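Long-range contact in malonyl CoA-acyl carrier protein transacylase (Burkholderia pseudomallei, PDB 3G87), which probably transfers the malonyl group from malonyl-CoA to the holo form of acyl carrier protein, releasing free CoA: residues A65-N70 and G103-E108. Sequence-based numbering, arbitrary orientation.
Sequences ALYVVN and GCFDFE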
loop_
_atom_site.group_PDB
_atom_site.type_symbol
_atom_site.label_atom_id
_atom_site.label_comp_id
_atom_site.label_asym_id
_atom_site.label_seq_id
_atom_site.Cartn_x
_atom_site.Cartn_y
_atom_site.Cartn_z
ATOM N N ALA A 65 0.732 -3.708 -11.738
ATOM C CA ALA A 65 1.460 -4.963 -11.480
ATOM C C ALA A 65 1.152 -5.544 -10.120
ATOM O O ALA A 65 0.786 -6.707 -10.003
ATOM C CB ALA A 65 2.952 -4.751 -11.615
ATOM N N LEU A 66 1.314 -4.738 -9.084
ATOM C CA LEU A 66 0.961 -5.146 -7.728
ATOM C C LEU A 66 -0.476 -5.607 -7.604
ATOM O O LEU A 66 -0.737 -6.706 -7.105
ATOM C CB LEU A 66 1.223 -3.997 -6.759
ATOM C CG LEU A 66 2.716 -3.688 -6.587
ATOM C CD1 LEU A 66 2.867 -2.368 -5.807
ATOM C CD2 LEU A 66 3.486 -4.847 -5.911
ATOM N N TYR A 67 -1.394 -4.783 -8.092
ATOM C CA TYR A 67 -2.811 -5.047 -7.964
ATOM C C TYR A 67 -3.184 -6.394 -8.548
ATOM O O TYR A 67 -3.912 -7.166 -7.912
ATOM C CB TYR A 67 -3.648 -3.930 -8.637
ATOM C CG TYR A 67 -5.165 -4.195 -8.656
ATOM C CD1 TYR A 67 -5.974 -3.859 -7.549
ATOM C CD2 TYR A 67 -5.777 -4.780 -9.764
ATOM C CE1 TYR A 67 -7.353 -4.094 -7.555
ATOM C CE2 TYR A 67 -7.166 -5.070 -9.774
ATOM C CZ TYR A 67 -7.948 -4.687 -8.686
ATOM O OH TYR A 67 -9.309 -4.938 -8.696
ATOM N N VAL A 68 -2.718 -6.666 -9.760
ATOM C CA VAL A 68 -3.137 -7.889 -10.454
ATOM C C VAL A 68 -2.483 -9.100 -9.789
ATOM O O VAL A 68 -3.126 -10.133 -9.548
ATOM C CB VAL A 68 -2.796 -7.832 -11.957
ATOM C CG1 VAL A 68 -3.219 -9.107 -12.632
ATOM C CG2 VAL A 68 -3.493 -6.631 -12.611
ATOM N N VAL A 69 -1.202 -8.966 -9.449
ATOM C CA VAL A 69 -0.549 -10.038 -8.729
ATOM C C VAL A 69 -1.178 -10.263 -7.353
ATOM O O VAL A 69 -1.488 -11.436 -6.976
ATOM C CB VAL A 69 0.964 -9.899 -8.735
ATOM C CG1 VAL A 69 1.614 -10.967 -7.850
ATOM C CG2 VAL A 69 1.494 -10.016 -10.254
ATOM N N ASN A 70 -1.430 -9.192 -6.613
ATOM C CA ASN A 70 -2.088 -9.375 -5.337
ATOM C C ASN A 70 -3.430 -10.084 -5.549
ATOM O O ASN A 70 -3.759 -11.017 -4.831
ATOM C CB ASN A 70 -2.334 -8.025 -4.654
ATOM C CG ASN A 70 -1.078 -7.384 -4.148
ATOM O OD1 ASN A 70 0.037 -7.947 -4.228
ATOM N ND2 ASN A 70 -1.233 -6.172 -3.611
ATOM N N GLY A 103 -15.572 -6.929 -1.713
ATOM C CA GLY A 103 -16.701 -6.926 -2.608
ATOM C C GLY A 103 -17.119 -5.530 -2.995
ATOM O O GLY A 103 -18.208 -5.364 -3.548
ATOM N N CYS A 104 -16.258 -4.538 -2.757
ATOM C CA CYS A 104 -16.603 -3.126 -3.018
ATOM C C CYS A 104 -16.659 -2.810 -4.515
ATOM O O CYS A 104 -17.373 -1.890 -4.886
ATOM C CB CYS A 104 -15.635 -2.138 -2.335
ATOM S SG CYS A 104 -15.696 -2.207 -0.510
ATOM N N PHE A 105 -15.902 -3.554 -5.335
ATOM C CA PHE A 105 -15.923 -3.424 -6.800
ATOM C C PHE A 105 -15.486 -4.738 -7.382
ATOM O O PHE A 105 -14.995 -5.613 -6.662
ATOM C CB PHE A 105 -15.069 -2.231 -7.371
ATOM C CG PHE A 105 -13.771 -1.967 -6.633
ATOM C CD1 PHE A 105 -12.717 -2.862 -6.699
ATOM C CD2 PHE A 105 -13.638 -0.820 -5.833
ATOM C CE1 PHE A 105 -11.520 -2.647 -5.967
ATOM C CE2 PHE A 105 -12.464 -0.568 -5.091
ATOM C CZ PHE A 105 -11.380 -1.488 -5.192
ATOM N N ASP A 106 -15.611 -4.911 -8.657
ATOM C CA ASP A 106 -15.068 -6.097 -9.261
ATOM C C ASP A 106 -13.625 -5.933 -9.700
ATOM O O ASP A 106 -13.077 -4.906 -9.557
ATOM C CB ASP A 106 -15.962 -6.639 -10.361
ATOM C CG ASP A 106 -16.118 -5.735 -11.514
ATOM O OD1 ASP A 106 -15.381 -4.848 -11.746
ATOM O OD2 ASP A 106 -17.007 -5.955 -12.249
ATOM N N PHE A 107 -13.047 -6.979 -10.239
ATOM C CA PHE A 107 -11.646 -7.010 -10.605
ATOM C C PHE A 107 -11.272 -5.935 -11.609
ATOM O O PHE A 107 -10.354 -5.235 -11.414
ATOM C CB PHE A 107 -11.242 -8.392 -11.070
ATOM C CG PHE A 107 -9.890 -8.467 -11.668
ATOM C CD1 PHE A 107 -8.770 -8.392 -10.897
ATOM C CD2 PHE A 107 -9.733 -8.623 -13.011
ATOM C CE1 PHE A 107 -7.563 -8.471 -11.456
ATOM C CE2 PHE A 107 -8.518 -8.700 -13.546
ATOM C CZ PHE A 107 -7.434 -8.620 -12.769
ATOM N N GLU A 108 -12.034 -5.807 -12.662
ATOM C CA GLU A 108 -11.804 -4.819 -13.674
ATOM C C GLU A 108 -11.954 -3.408 -13.174
ATOM O O GLU A 108 -11.249 -2.549 -13.571
ATOM C CB GLU A 108 -12.750 -5.011 -14.855
ATOM C CG GLU A 108 -12.403 -6.084 -15.782
ATOM C CD GLU A 108 -13.609 -6.592 -16.580
ATOM O OE1 GLU A 108 -14.719 -6.554 -16.075
ATOM O OE2 GLU A 108 -13.439 -7.017 -17.709
#
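Tyr67 reaches from helix 59-81 to the start of helix 107-123, where its OH donates a hydrogen bond to the backbone O of Phe107, 2.9 Å away. The hydroxyl approaches that oxygen at 120° to its C=O and 17° out of the carbonyl plane. CG of Tyr67 is anti to the backbone N, which carries the ring toward the 103-108 segment. Its CE2 lies 3.8 Å from CE1 of Phe107; the planes are only 20° from parallel, but the centroids stand 5.8 Å apart, so the rings are slid past each other with little overlap. Val68 adds a looser touch, its CG1 meeting the edge of the Phe107 ring at CZ, 4.2 Å away. Phe105 is equally peripheral, its CE1 4.2 Å from the OH of Tyr67. Leu100, Leu111 and Val114 pack on Tyr67, whereas Asp106 is exposed and points away from helix 59-81; as N-cap of helix 107-123 it caps a backbone N just beyond Glu108, and its OD1 also hydrogen-bonds Thr109 OG1. In this acyltransferase domain the contact therefore joins two helices through one buried phenol: apolar side chains pack against the ring, while the hydroxyl has its acceptor in a main-chain atom, Phe107 O.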